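Local coordinates for protein 6-phosphogluconolactonase (Leishmania braziliensis, PDB 3CSS) that probably hydrolyses 6-phosphogluconolactone to 6-phosphogluconate, the second step in the oxidative stage of the pentose phosphate pathway, at residues A20-I25 against E54-K59; D103-D108 against V135-C140; V129-E134 against E182-S187; K151-V156 against I209-H214; V215-A220 against V253-D258. All blocks are in the same frame, centred on the assembly; numbering follows the deposited sequence. Where two conformers were deposited one is given.

Interaction 1. Residues A20-I25 against E54-K59; sequences AAREVI and EELHEK
Arg-22 lays its aliphatic stem across one flank of helix 50-59, sliding past Leu-56 in the opposite direction, with its CG 3.9 Å from Leu-56 CD2. CG of Arg-22 stands anti to the backbone N (chi1 179°), and the chain runs on extended to NE, reaching over to helix 50-59; the helix axes are 10.7 Å apart at their closest. Further out, Arg-22 CD rests 3.7 Å from Glu-55 CG, the two side chains crossing at about a right angle. The guanidinium then meets the methylenes of Lys-59: NH2 of Arg-22 is 3.4 Å from Lys-59 CB, and Lys-59 CG sits over one face of the group, toward its rim. Beside this, Ile-25 CD1 touches Leu-56 CD1 at 4.2 Å, a small apolar pair suited to its buried place. The helix axes cross at -57°, and the contact is carried by a handful of side chains. No hydrogen bond links these segments; the guanidinium finds its salt bridge with Asp-60, just beyond helix 50-59. Arginine thus serves twice, its methylenes as apolar filler against the neighbouring helix and its charge for Asp-60.

Interaction 2. Residues D103-D108 against V135-C140; sequences DVISID and VKLLNC. Unlike the reference sequence in segment 135-140: Val-135 (reference Ala).
The C-terminal end of helix 123-140 packs here against the irregular loop that joins helix 87-96 to helix 110-113, with Ile-105 and Lys-136 at the centre. Ile-105 directs its CB toward the helix, and its two branches divide the work: CG2 lies 3.6 Å from Lys-136 CD, while CD1 reaches Cys-140 CB at 3.8 Å, one helical turn on. Leu-137 CD2 approaches the same CG2 more loosely, at 4.3 Å. This loop also borders the central sheet of the fold, where Ile-105 and Leu-137 both touch Ile-72 of strand 69-77, so Ile-105 lies where helix, loop and sheet meet. Lysine suits the rim because its methylenes cover Ile-105 while its ammonium carries the polar contact with the loop. The Lys-136 chain bends at chi3 (-93°), bringing CE round toward the loop, and NZ donates a hydrogen bond of 2.7 Å to Ser-106 O. That donor stands 50° out of the carbonyl plane. Ser-106 OG is also close to the ammonium, 2.9 Å from Lys-136 NZ.

Interaction 3. Residues V129-E134 against E182-S187; sequences VAQDYE and EEHVVS
Glu-134 OE1 accepts two backbone N-H groups in succession, from Val-185 N at 2.9 Å and Val-186 N at 3.2 Å. Both donors approach from the same face of the carboxylate: Val-185 N stands well above the plane, whereas Val-186 N comes on the anti side, with the straighter bond (168°). CG of Glu-134 is anti to the backbone N (chi1 171°), and the extended chain carries the carboxylate from the helix to the start of strand 186-189. Glutamate fits because it has the length to reach and an acceptor for two amides. Val-186 itself spreads its methyls over the helix: CG1 meets Ala-130 CB at 3.8 Å, where a small residue lets the strand come close, and CG2 meets Tyr-133 CD2 at 3.7 Å. A water lies within hydrogen-bonding distance of Gln-131 OE1 and Val-186 O. Helix 123-140 thereby covers the edge strand 186-189 of the main sheet, with Val-202 of strand 201-204 touching both Ala-130 and Val-186, and Tyr-133 OH bonded to Leu-73 O of strand 69-77.

Interaction 4. Residues K151-V156 against I209-H214; sequences KSVPVV and IQYAKH. Unlike the reference sequence in segment 209-214: Tyr-211 (reference His).
Val-156 O receives the backbone N-H of Lys-213 at 2.9 Å, nearly along the C=O axis, and this is the one hydrogen bond between the two segments. The same oxygen has Ala-212 CA at 3.2 Å in a CA-H...O contact; the small methyl, Ala-212 CB, also packs 4.2 Å from Val-156 CB. To one side of this backbone junction, Val-155 CG1 lies against the aliphatic part of Lys-213, 3.8 Å from CE. The lysine chain is bent at chi2 (-57°), and beyond the bend its CE crosses the valine obliquely at the exposed rim. Further along, Val-153 CG1 comes up to Tyr-211 CD1 at 4.1 Å, the two side chains crossing at about a right angle. Beyond this first shell, Arg-250 makes a cation-pi contact with the Tyr-211 ring. Val-208 of helix 206-211 touches both Val-153 and Val-156, and the backbone of Lys-213 also pairs with Ser-252. On the other segment, Val-153 and Val-155 are held by backbone bonds to Lys-144 of strand 143-145 and to Pro-142 just before it, 143-145 being the partner of 152-154 in a small antiparallel hairpin. Here, then, the hairpin's exit and the helix 206-211 exit run together into the adjacent parallel strands 158-162 and 214-219, as in the alpha/beta core of this isomerase-lactonase family.

Interaction 5. Residues V215-A220 against V253-D258; sequences VVVLAA and VTLLLD
Val-217 and Leu-255 stand side by side on one face of the sheet, pointing the same way, with Val-217 CG2 3.5 Å from Leu-255 CD2. That leucine methyl leans across to the valine and fits against its CB as well. On the same face, Leu-257 CD2 packs against the small methyl of Ala-219, 3.9 Å from its CB, while Val-215 CB and Val-253 CG2 meet more loosely at the start of the strands. The other face carries Val-216, Leu-218, Thr-254 and Leu-256. Here Leu-256 reaches back diagonally: its CD1 lies 3.7 Å from Val-216 CG1 and also approaches Leu-218 CG, so that one leucine branch sits by two neighbours. Met-17 and Ala-21 of helix 14-30 cover this leucine. Between the faces, parallel pairing runs in register, with alternating bonds such as Val-217 N to Thr-254 O at 2.8 Å and Leu-256 N to Val-217 O at 2.7 Å. Strands 214-219 and 252-257 are the two arms of a beta-alpha-beta unit whose connection includes helix 225-232. At the C-terminal ends Asp-258 turns its carboxylate beside Ala-220, CG to CB 3.5 Å, and OD2 takes the N-H groups of Gly-221 and Ala-261. Apart from Thr-254, apolar side chains thus pack on both faces while the peptide groups satisfy one another, and the carboxylate gathers backbone donors where the strands end.

Overall arrangement
The five contacts lie in and around the central sheet of the alpha/beta fold. Interactions 1 and 5 adjoin, centres 14 Å apart: Ala-20 and Ala-21 of helix 14-30 rest on Leu-256, and Val-24 on Val-216. Interactions 2 and 3, both across the chain's centre from interaction 5, share helix 123-140 and lie 11 Å apart between centres, touching through Ile-107 with Val-129 and Tyr-133. Interaction 4 bridges the two groups: Pro-154 meets Val-185 of interaction 3, Ser-152 O meets Leu-138 of interaction 2, and Ile-209 O touches Val-215 of interaction 5. Interactions 1 and 3 are farthest apart, with centres 29 Å from each other.

Interaction 1. Residues A20-I25 against E54-K59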
# COMPACT_ATOMS: atom_id res chain seq x y z
N ALA A 20 -0.33 16.83 2.28
CA ALA A 20 -0.89 16.58 0.94
C ALA A 20 -1.64 15.26 0.84
O ALA A 20 -2.70 15.20 0.22
CB ALA A 20 0.22 16.66 -0.13
N ALA A 21 -1.10 14.21 1.46
CA ALA A 21 -1.74 12.88 1.47
C ALA A 21 -3.05 12.97 2.27
O ALA A 21 -4.09 12.46 1.85
CB ALA A 21 -0.82 11.82 2.06
N ARG A 22 -2.99 13.66 3.40
CA ARG A 22 -4.18 13.84 4.23
C ARG A 22 -5.32 14.50 3.44
O ARG A 22 -6.48 14.07 3.54
CB ARG A 22 -3.85 14.65 5.49
CG ARG A 22 -5.05 14.91 6.40
CD ARG A 22 -4.62 15.57 7.70
NE ARG A 22 -5.77 16.10 8.43
CZ ARG A 22 -6.22 17.36 8.35
NH1 ARG A 22 -5.60 18.26 7.60
NH2 ARG A 22 -7.29 17.72 9.05
N GLU A 23 -5.00 15.53 2.67
CA GLU A 23 -6.00 16.23 1.86
C GLU A 23 -6.72 15.31 0.87
O GLU A 23 -7.93 15.42 0.68
CB GLU A 23 -5.38 17.41 1.11
CG GLU A 23 -5.09 18.62 2.00
CD GLU A 23 -6.30 19.05 2.82
OE1 GLU A 23 -7.43 19.11 2.26
OE2 GLU A 23 -6.15 19.31 4.04
N VAL A 24 -5.98 14.41 0.23
CA VAL A 24 -6.58 13.43 -0.68
C VAL A 24 -7.57 12.52 0.06
O VAL A 24 -8.70 12.32 -0.40
CB VAL A 24 -5.51 12.58 -1.37
CG1 VAL A 24 -6.18 11.48 -2.23
CG2 VAL A 24 -4.57 13.44 -2.23
N ILE A 25 -7.17 12.01 1.22
CA ILE A 25 -8.05 11.18 2.03
C ILE A 25 -9.32 11.93 2.44
O ILE A 25 -10.44 11.42 2.27
CB ILE A 25 -7.30 10.64 3.27
CG1 ILE A 25 -6.18 9.69 2.83
CG2 ILE A 25 -8.27 9.93 4.21
CD1 ILE A 25 -5.12 9.42 3.91
N GLU A 54 -0.21 9.81 12.26
CA GLU A 54 -0.23 10.63 13.46
C GLU A 54 -1.09 11.87 13.26
O GLU A 54 -1.86 12.27 14.15
CB GLU A 54 1.21 10.99 13.86
CG GLU A 54 2.01 9.79 14.33
CD GLU A 54 3.43 10.12 14.68
OE1 GLU A 54 3.83 11.29 14.51
OE2 GLU A 54 4.14 9.21 15.15
N GLU A 55 -0.97 12.48 12.09
CA GLU A 55 -1.75 13.68 11.78
C GLU A 55 -3.24 13.35 11.69
O GLU A 55 -4.07 14.09 12.21
CB GLU A 55 -1.26 14.34 10.50
CG GLU A 55 -1.94 15.68 10.23
CD GLU A 55 -1.15 16.52 9.29
OE1 GLU A 55 -0.05 16.07 8.88
OE2 GLU A 55 -1.62 17.63 8.97
N LEU A 56 -3.59 12.26 11.02
CA LEU A 56 -4.99 11.79 11.02
C LEU A 56 -5.51 11.56 12.44
O LEU A 56 -6.66 11.89 12.77
CB LEU A 56 -5.12 10.50 10.22
CG LEU A 56 -4.90 10.63 8.71
CD1 LEU A 56 -4.80 9.22 8.08
CD2 LEU A 56 -6.01 11.47 8.03
N HIS A 57 -4.67 10.98 13.29
CA HIS A 57 -5.07 10.73 14.68
C HIS A 57 -5.39 12.03 15.45
O HIS A 57 -6.35 12.08 16.24
CB HIS A 57 -4.01 9.95 15.42
CG HIS A 57 -4.41 9.57 16.81
ND1 HIS A 57 -4.23 10.41 17.88
CD2 HIS A 57 -5.02 8.46 17.29
CE1 HIS A 57 -4.69 9.82 18.98
NE2 HIS A 57 -5.17 8.64 18.64
N GLU A 58 -4.57 13.06 15.23
CA GLU A 58 -4.73 14.32 15.92
C GLU A 58 -5.88 15.17 15.39
O GLU A 58 -6.54 15.85 16.17
CB GLU A 58 -3.43 15.11 15.87
CG GLU A 58 -2.30 14.43 16.59
CD GLU A 58 -2.70 14.00 18.01
OE1 GLU A 58 -3.10 14.90 18.79
OE2 GLU A 58 -2.62 12.78 18.32
N LYS A 59 -6.11 15.12 14.08
CA LYS A 59 -7.02 16.06 13.42
C LYS A 59 -8.38 15.47 13.02
O LYS A 59 -9.38 16.19 13.01
CB LYS A 59 -6.36 16.65 12.17
CG LYS A 59 -5.02 17.35 12.39
CD LYS A 59 -5.13 18.55 13.32
CE LYS A 59 -3.82 19.33 13.39
NZ LYS A 59 -3.82 20.34 14.47

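Interaction 2. Residues D103-D108 against V135-C140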
# COMPACT_ATOMS: atom_id res chain seq x y z
N ASP A 103 -13.82 -1.27 12.05
CA ASP A 103 -13.42 -0.54 10.85
C ASP A 103 -12.06 -0.96 10.30
O ASP A 103 -11.58 -0.37 9.33
CB ASP A 103 -13.39 0.95 11.14
CG ASP A 103 -14.75 1.52 11.45
OD1 ASP A 103 -15.73 1.13 10.79
OD2 ASP A 103 -14.83 2.35 12.38
N VAL A 104 -11.43 -1.95 10.93
CA VAL A 104 -10.11 -2.42 10.56
C VAL A 104 -10.13 -3.92 10.25
O VAL A 104 -10.57 -4.73 11.06
CB VAL A 104 -9.07 -2.14 11.70
CG1 VAL A 104 -7.66 -2.52 11.24
CG2 VAL A 104 -9.12 -0.69 12.12
N ILE A 105 -9.65 -4.28 9.07
CA ILE A 105 -9.54 -5.67 8.67
C ILE A 105 -8.17 -6.21 9.09
O ILE A 105 -7.13 -5.68 8.68
CB ILE A 105 -9.77 -5.85 7.15
CG1 ILE A 105 -11.11 -5.22 6.72
CG2 ILE A 105 -9.72 -7.32 6.75
CD1 ILE A 105 -12.33 -5.74 7.45
N SER A 106 -8.17 -7.24 9.93
CA SER A 106 -6.93 -7.78 10.45
C SER A 106 -6.37 -8.88 9.55
O SER A 106 -7.12 -9.58 8.85
CB SER A 106 -7.13 -8.33 11.86
OG SER A 106 -8.03 -9.41 11.87
N ILE A 107 -5.05 -9.03 9.58
CA ILE A 107 -4.36 -10.15 8.94
C ILE A 107 -3.99 -11.14 10.04
O ILE A 107 -3.41 -10.76 11.06
CB ILE A 107 -3.06 -9.70 8.22
CG1 ILE A 107 -3.38 -8.71 7.10
CG2 ILE A 107 -2.33 -10.92 7.64
CD1 ILE A 107 -2.15 -8.07 6.44
N ASP A 108 -4.32 -12.41 9.82
CA ASP A 108 -3.95 -13.50 10.72
C ASP A 108 -2.60 -14.07 10.28
O ASP A 108 -2.52 -14.76 9.27
CB ASP A 108 -5.05 -14.57 10.69
CG ASP A 108 -4.81 -15.68 11.68
OD1 ASP A 108 -3.81 -15.65 12.42
OD2 ASP A 108 -5.66 -16.60 11.70
N VAL A 135 -9.64 -14.15 1.40
CA VAL A 135 -11.00 -14.53 1.78
C VAL A 135 -11.67 -13.42 2.58
O VAL A 135 -12.82 -13.04 2.31
CB VAL A 135 -10.99 -15.85 2.59
CG1 VAL A 135 -12.38 -16.12 3.16
CG2 VAL A 135 -10.53 -17.02 1.72
N LYS A 136 -10.93 -12.88 3.55
CA LYS A 136 -11.45 -11.81 4.39
C LYS A 136 -11.77 -10.56 3.56
O LYS A 136 -12.83 -9.96 3.73
CB LYS A 136 -10.46 -11.47 5.52
CG LYS A 136 -11.10 -11.13 6.80
CD LYS A 136 -10.10 -10.70 7.84
CE LYS A 136 -9.65 -11.85 8.73
NZ LYS A 136 -8.93 -11.32 9.91
N LEU A 137 -10.87 -10.19 2.65
CA LEU A 137 -11.07 -9.01 1.80
C LEU A 137 -12.30 -9.18 0.90
O LEU A 137 -13.13 -8.29 0.78
CB LEU A 137 -9.82 -8.71 0.97
CG LEU A 137 -8.58 -8.24 1.75
CD1 LEU A 137 -7.37 -8.12 0.80
CD2 LEU A 137 -8.83 -6.91 2.54
N LEU A 138 -12.42 -10.36 0.30
CA LEU A 138 -13.51 -10.63 -0.64
C LEU A 138 -14.86 -10.66 0.09
O LEU A 138 -15.90 -10.41 -0.52
CB LEU A 138 -13.25 -11.93 -1.38
CG LEU A 138 -12.14 -11.91 -2.42
CD1 LEU A 138 -11.79 -13.32 -2.86
CD2 LEU A 138 -12.50 -11.05 -3.62
N ASN A 139 -14.83 -10.97 1.38
CA ASN A 139 -16.04 -11.03 2.22
C ASN A 139 -16.45 -9.68 2.82
O ASN A 139 -17.63 -9.45 3.08
CB ASN A 139 -15.81 -12.01 3.38
CG ASN A 139 -15.97 -13.47 2.97
OD1 ASN A 139 -16.48 -13.80 1.89
ND2 ASN A 139 -15.58 -14.37 3.88
N CYS A 140 -15.48 -8.79 3.05
CA CYS A 140 -15.72 -7.57 3.85
C CYS A 140 -15.67 -6.26 3.08
O CYS A 140 -16.15 -5.25 3.59
CB CYS A 140 -14.69 -7.47 4.98
SG CYS A 140 -14.76 -8.85 6.13

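Interaction 3. Residues V129-E134 against E182-S187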
# COMPACT_ATOMS: atom_id res chain seq x y z
N VAL A 129 -1.24 -17.47 4.88
CA VAL A 129 -1.68 -16.15 5.37
C VAL A 129 -2.34 -15.32 4.25
O VAL A 129 -3.40 -14.73 4.47
CB VAL A 129 -0.50 -15.35 6.00
CG1 VAL A 129 -0.94 -13.94 6.40
CG2 VAL A 129 0.06 -16.10 7.20
N ALA A 130 -1.73 -15.30 3.06
CA ALA A 130 -2.29 -14.59 1.90
C ALA A 130 -3.71 -15.05 1.58
O ALA A 130 -4.60 -14.22 1.34
CB ALA A 130 -1.38 -14.78 0.66
N GLN A 131 -3.91 -16.36 1.58
CA GLN A 131 -5.20 -16.94 1.21
C GLN A 131 -6.31 -16.60 2.21
O GLN A 131 -7.42 -16.24 1.82
CB GLN A 131 -5.05 -18.45 1.05
CG GLN A 131 -4.23 -18.81 -0.18
CD GLN A 131 -5.07 -18.87 -1.45
OE1 GLN A 131 -5.04 -17.95 -2.29
NE2 GLN A 131 -5.82 -19.96 -1.60
N ASP A 132 -5.99 -16.66 3.49
CA ASP A 132 -6.94 -16.29 4.54
C ASP A 132 -7.29 -14.79 4.46
O ASP A 132 -8.45 -14.40 4.67
CB ASP A 132 -6.38 -16.63 5.93
CG ASP A 132 -6.52 -18.12 6.28
OD1 ASP A 132 -7.15 -18.91 5.51
OD2 ASP A 132 -6.00 -18.51 7.36
N TYR A 133 -6.30 -13.96 4.16
CA TYR A 133 -6.52 -12.52 4.07
C TYR A 133 -7.37 -12.20 2.83
O TYR A 133 -8.27 -11.38 2.89
CB TYR A 133 -5.17 -11.78 4.04
CG TYR A 133 -5.24 -10.28 4.05
CD1 TYR A 133 -6.20 -9.59 4.80
CD2 TYR A 133 -4.31 -9.53 3.35
CE1 TYR A 133 -6.24 -8.20 4.80
CE2 TYR A 133 -4.32 -8.14 3.38
CZ TYR A 133 -5.30 -7.48 4.08
OH TYR A 133 -5.30 -6.10 4.06
N GLU A 134 -7.09 -12.86 1.72
CA GLU A 134 -7.89 -12.71 0.51
C GLU A 134 -9.38 -13.04 0.73
O GLU A 134 -10.26 -12.31 0.28
CB GLU A 134 -7.32 -13.58 -0.61
CG GLU A 134 -8.21 -13.64 -1.82
CD GLU A 134 -7.50 -14.21 -3.04
OE1 GLU A 134 -6.31 -13.90 -3.26
OE2 GLU A 134 -8.16 -15.00 -3.76
N GLU A 182 -0.72 -12.36 -11.45
CA GLU A 182 -1.92 -11.77 -12.05
C GLU A 182 -3.18 -12.57 -11.71
O GLU A 182 -4.23 -12.37 -12.32
CB GLU A 182 -1.78 -11.72 -13.58
CG GLU A 182 -0.61 -10.89 -14.09
CD GLU A 182 -0.69 -9.42 -13.70
OE1 GLU A 182 -1.78 -8.94 -13.28
OE2 GLU A 182 0.34 -8.73 -13.84
N GLU A 183 -3.08 -13.47 -10.73
CA GLU A 183 -4.14 -14.44 -10.42
C GLU A 183 -4.79 -14.28 -9.05
O GLU A 183 -5.88 -14.81 -8.81
CB GLU A 183 -3.56 -15.86 -10.50
CG GLU A 183 -3.07 -16.27 -11.89
CD GLU A 183 -2.49 -17.68 -11.91
OE1 GLU A 183 -2.11 -18.21 -10.84
OE2 GLU A 183 -2.41 -18.27 -13.02
N HIS A 184 -4.12 -13.62 -8.11
CA HIS A 184 -4.62 -13.52 -6.74
C HIS A 184 -4.91 -12.08 -6.33
O HIS A 184 -4.36 -11.13 -6.89
CB HIS A 184 -3.62 -14.15 -5.76
CG HIS A 184 -3.27 -15.57 -6.08
ND1 HIS A 184 -2.14 -15.91 -6.80
CD2 HIS A 184 -3.89 -16.73 -5.78
CE1 HIS A 184 -2.08 -17.23 -6.91
NE2 HIS A 184 -3.14 -17.75 -6.32
N VAL A 185 -5.79 -11.93 -5.34
CA VAL A 185 -6.01 -10.64 -4.68
C VAL A 185 -4.85 -10.31 -3.73
O VAL A 185 -4.39 -9.17 -3.68
CB VAL A 185 -7.34 -10.66 -3.87
CG1 VAL A 185 -7.50 -9.44 -3.01
CG2 VAL A 185 -8.56 -10.81 -4.81
N VAL A 186 -4.41 -11.30 -2.95
CA VAL A 186 -3.26 -11.15 -2.06
C VAL A 186 -2.18 -12.13 -2.51
O VAL A 186 -2.44 -13.34 -2.66
CB VAL A 186 -3.64 -11.44 -0.57
CG1 VAL A 186 -2.46 -11.20 0.34
CG2 VAL A 186 -4.83 -10.62 -0.14
N SER A 187 -0.98 -11.61 -2.73
CA SER A 187 0.14 -12.43 -3.15
C SER A 187 1.23 -12.38 -2.07
O SER A 187 1.01 -11.87 -0.97
CB SER A 187 0.67 -11.91 -4.48
OG SER A 187 1.60 -12.80 -5.08
O HOH W 1 -4.22 -15.32 -2.07

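Interaction 4. Residues K151-V156 against I209-H214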
# COMPACT_ATOMS: atom_id res chain seq x y z
N LYS A 151 -13.68 -14.64 -11.08
CA LYS A 151 -13.09 -14.11 -9.86
C LYS A 151 -13.53 -12.68 -9.67
O LYS A 151 -13.91 -12.01 -10.63
CB LYS A 151 -11.57 -14.16 -9.97
CG LYS A 151 -10.96 -15.57 -9.93
CD LYS A 151 -9.43 -15.57 -10.07
CE LYS A 151 -8.94 -14.73 -11.27
NZ LYS A 151 -7.53 -15.05 -11.67
N SER A 152 -13.42 -12.19 -8.44
CA SER A 152 -13.67 -10.79 -8.12
C SER A 152 -12.45 -10.11 -7.49
O SER A 152 -11.50 -10.78 -7.03
CB SER A 152 -14.87 -10.66 -7.19
OG SER A 152 -16.00 -11.24 -7.81
N VAL A 153 -12.51 -8.78 -7.47
CA VAL A 153 -11.46 -7.94 -6.91
C VAL A 153 -12.11 -6.95 -5.95
O VAL A 153 -13.16 -6.38 -6.28
CB VAL A 153 -10.68 -7.19 -8.04
CG1 VAL A 153 -11.56 -6.15 -8.78
CG2 VAL A 153 -9.46 -6.53 -7.49
N PRO A 154 -11.50 -6.75 -4.76
CA PRO A 154 -11.97 -5.67 -3.92
C PRO A 154 -11.62 -4.34 -4.57
O PRO A 154 -10.55 -4.20 -5.18
CB PRO A 154 -11.22 -5.88 -2.60
CG PRO A 154 -10.00 -6.63 -2.94
CD PRO A 154 -10.35 -7.47 -4.16
N VAL A 155 -12.55 -3.39 -4.50
CA VAL A 155 -12.37 -2.06 -5.07
C VAL A 155 -11.99 -1.13 -3.94
O VAL A 155 -12.81 -0.81 -3.06
CB VAL A 155 -13.62 -1.57 -5.81
CG1 VAL A 155 -13.39 -0.17 -6.36
CG2 VAL A 155 -13.98 -2.55 -6.93
N VAL A 156 -10.72 -0.75 -3.92
CA VAL A 156 -10.21 0.13 -2.87
C VAL A 156 -10.34 1.59 -3.32
O VAL A 156 -9.98 1.92 -4.45
CB VAL A 156 -8.75 -0.24 -2.54
CG1 VAL A 156 -8.18 0.71 -1.51
CG2 VAL A 156 -8.67 -1.69 -2.09
N ILE A 209 -4.29 -3.00 -6.97
CA ILE A 209 -3.80 -1.62 -7.06
C ILE A 209 -4.28 -0.93 -8.34
O ILE A 209 -4.67 0.25 -8.31
CB ILE A 209 -2.25 -1.59 -6.90
CG1 ILE A 209 -1.89 -2.08 -5.50
CG2 ILE A 209 -1.71 -0.19 -7.10
CD1 ILE A 209 -0.43 -2.42 -5.30
N GLN A 210 -4.30 -1.68 -9.44
CA GLN A 210 -4.70 -1.16 -10.75
C GLN A 210 -6.22 -0.96 -10.91
O GLN A 210 -6.65 -0.33 -11.88
CB GLN A 210 -4.15 -2.07 -11.84
CG GLN A 210 -2.64 -1.99 -11.97
CD GLN A 210 -2.07 -3.02 -12.91
OE1 GLN A 210 -2.67 -4.08 -13.09
NE2 GLN A 210 -0.91 -2.74 -13.50
N TYR A 211 -7.01 -1.52 -10.00
CA TYR A 211 -8.45 -1.29 -9.96
C TYR A 211 -8.88 -0.28 -8.88
O TYR A 211 -10.07 0.07 -8.79
CB TYR A 211 -9.18 -2.60 -9.76
CG TYR A 211 -9.36 -3.40 -11.03
CD1 TYR A 211 -8.71 -4.61 -11.22
CD2 TYR A 211 -10.19 -2.94 -12.03
CE1 TYR A 211 -8.90 -5.34 -12.38
CE2 TYR A 211 -10.39 -3.67 -13.21
CZ TYR A 211 -9.74 -4.87 -13.37
OH TYR A 211 -9.93 -5.60 -14.54
N ALA A 212 -7.94 0.20 -8.07
CA ALA A 212 -8.26 1.17 -7.03
C ALA A 212 -8.67 2.50 -7.67
O ALA A 212 -8.22 2.85 -8.77
CB ALA A 212 -7.05 1.37 -6.07
N LYS A 213 -9.55 3.23 -6.98
CA LYS A 213 -9.99 4.54 -7.45
C LYS A 213 -8.90 5.62 -7.45
O LYS A 213 -8.80 6.41 -8.39
CB LYS A 213 -11.21 5.01 -6.64
CG LYS A 213 -12.39 4.06 -6.71
CD LYS A 213 -12.85 3.79 -8.12
CE LYS A 213 -14.20 3.08 -8.14
NZ LYS A 213 -14.67 2.84 -9.53
N HIS A 214 -8.09 5.62 -6.40
CA HIS A 214 -7.00 6.58 -6.22
C HIS A 214 -5.78 5.86 -5.62
O HIS A 214 -5.91 5.06 -4.66
CB HIS A 214 -7.43 7.72 -5.29
CG HIS A 214 -8.74 8.34 -5.65
ND1 HIS A 214 -8.87 9.24 -6.70
CD2 HIS A 214 -9.98 8.20 -5.12
CE1 HIS A 214 -10.14 9.60 -6.80
NE2 HIS A 214 -10.83 9.00 -5.85

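Interaction 5. Residues V215-A220 against V253-D258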
# COMPACT_ATOMS: atom_id res chain seq x y z
N VAL A 215 -4.62 6.13 -6.18
CA VAL A 215 -3.36 5.59 -5.66
C VAL A 215 -2.48 6.79 -5.31
O VAL A 215 -2.34 7.70 -6.11
CB VAL A 215 -2.66 4.69 -6.70
CG1 VAL A 215 -1.32 4.21 -6.20
CG2 VAL A 215 -3.56 3.50 -7.09
N VAL A 216 -1.93 6.79 -4.11
CA VAL A 216 -1.11 7.91 -3.63
C VAL A 216 0.22 7.34 -3.12
O VAL A 216 0.27 6.59 -2.14
CB VAL A 216 -1.80 8.71 -2.50
CG1 VAL A 216 -0.88 9.88 -1.99
CG2 VAL A 216 -3.19 9.20 -2.96
N VAL A 217 1.30 7.71 -3.80
CA VAL A 217 2.64 7.27 -3.44
C VAL A 217 3.32 8.39 -2.69
O VAL A 217 3.31 9.55 -3.14
CB VAL A 217 3.49 6.96 -4.71
CG1 VAL A 217 4.89 6.42 -4.30
CG2 VAL A 217 2.76 6.00 -5.70
N LEU A 218 3.92 8.06 -1.55
CA LEU A 218 4.78 8.98 -0.79
C LEU A 218 6.20 8.43 -0.85
O LEU A 218 6.43 7.30 -0.37
CB LEU A 218 4.35 9.04 0.67
CG LEU A 218 3.02 9.73 1.04
CD1 LEU A 218 1.87 8.88 0.73
CD2 LEU A 218 3.01 10.05 2.54
N ALA A 219 7.14 9.21 -1.38
CA ALA A 219 8.55 8.75 -1.52
C ALA A 219 9.52 9.90 -1.35
O ALA A 219 9.35 10.98 -1.92
CB ALA A 219 8.78 8.06 -2.90
N ALA A 220 10.55 9.66 -0.56
CA ALA A 220 11.57 10.65 -0.27
C ALA A 220 12.95 10.01 -0.35
O ALA A 220 13.14 8.87 0.09
CB ALA A 220 11.33 11.25 1.11
N VAL A 253 -3.50 8.47 -10.13
CA VAL A 253 -2.23 8.22 -9.45
C VAL A 253 -1.62 9.59 -9.11
O VAL A 253 -1.56 10.51 -9.95
CB VAL A 253 -1.25 7.38 -10.30
CG1 VAL A 253 0.13 7.27 -9.66
CG2 VAL A 253 -1.83 5.98 -10.60
N THR A 254 -1.21 9.70 -7.85
CA THR A 254 -0.50 10.88 -7.34
C THR A 254 0.83 10.46 -6.72
O THR A 254 0.85 9.55 -5.91
CB THR A 254 -1.34 11.58 -6.31
OG1 THR A 254 -2.60 11.95 -6.90
CG2 THR A 254 -0.62 12.80 -5.71
N LEU A 255 1.91 11.13 -7.12
CA LEU A 255 3.25 10.94 -6.55
C LEU A 255 3.58 12.17 -5.69
O LEU A 255 3.67 13.27 -6.21
CB LEU A 255 4.31 10.78 -7.62
CG LEU A 255 4.09 9.72 -8.70
CD1 LEU A 255 5.39 9.58 -9.56
CD2 LEU A 255 3.68 8.40 -8.12
N LEU A 256 3.72 11.96 -4.38
CA LEU A 256 4.16 12.97 -3.43
C LEU A 256 5.62 12.69 -3.09
O LEU A 256 5.93 11.68 -2.48
CB LEU A 256 3.29 12.91 -2.15
CG LEU A 256 1.78 13.08 -2.38
CD1 LEU A 256 0.98 12.90 -1.07
CD2 LEU A 256 1.44 14.41 -3.06
N LEU A 257 6.50 13.59 -3.53
CA LEU A 257 7.93 13.33 -3.57
C LEU A 257 8.66 14.45 -2.86
O LEU A 257 8.17 15.57 -2.83
CB LEU A 257 8.40 13.29 -5.02
CG LEU A 257 7.73 12.30 -5.97
CD1 LEU A 257 8.36 12.46 -7.35
CD2 LEU A 257 7.83 10.85 -5.45
N ASP A 258 9.85 14.16 -2.34
CA ASP A 258 10.70 15.21 -1.81
C ASP A 258 11.68 15.60 -2.93
O ASP A 258 11.64 15.01 -4.02
CB ASP A 258 11.38 14.75 -0.51
CG ASP A 258 12.64 13.97 -0.72
OD1 ASP A 258 13.48 14.00 0.21
OD2 ASP A 258 12.83 13.34 -1.79
O HOH W 2 -4.43 9.82 -6.63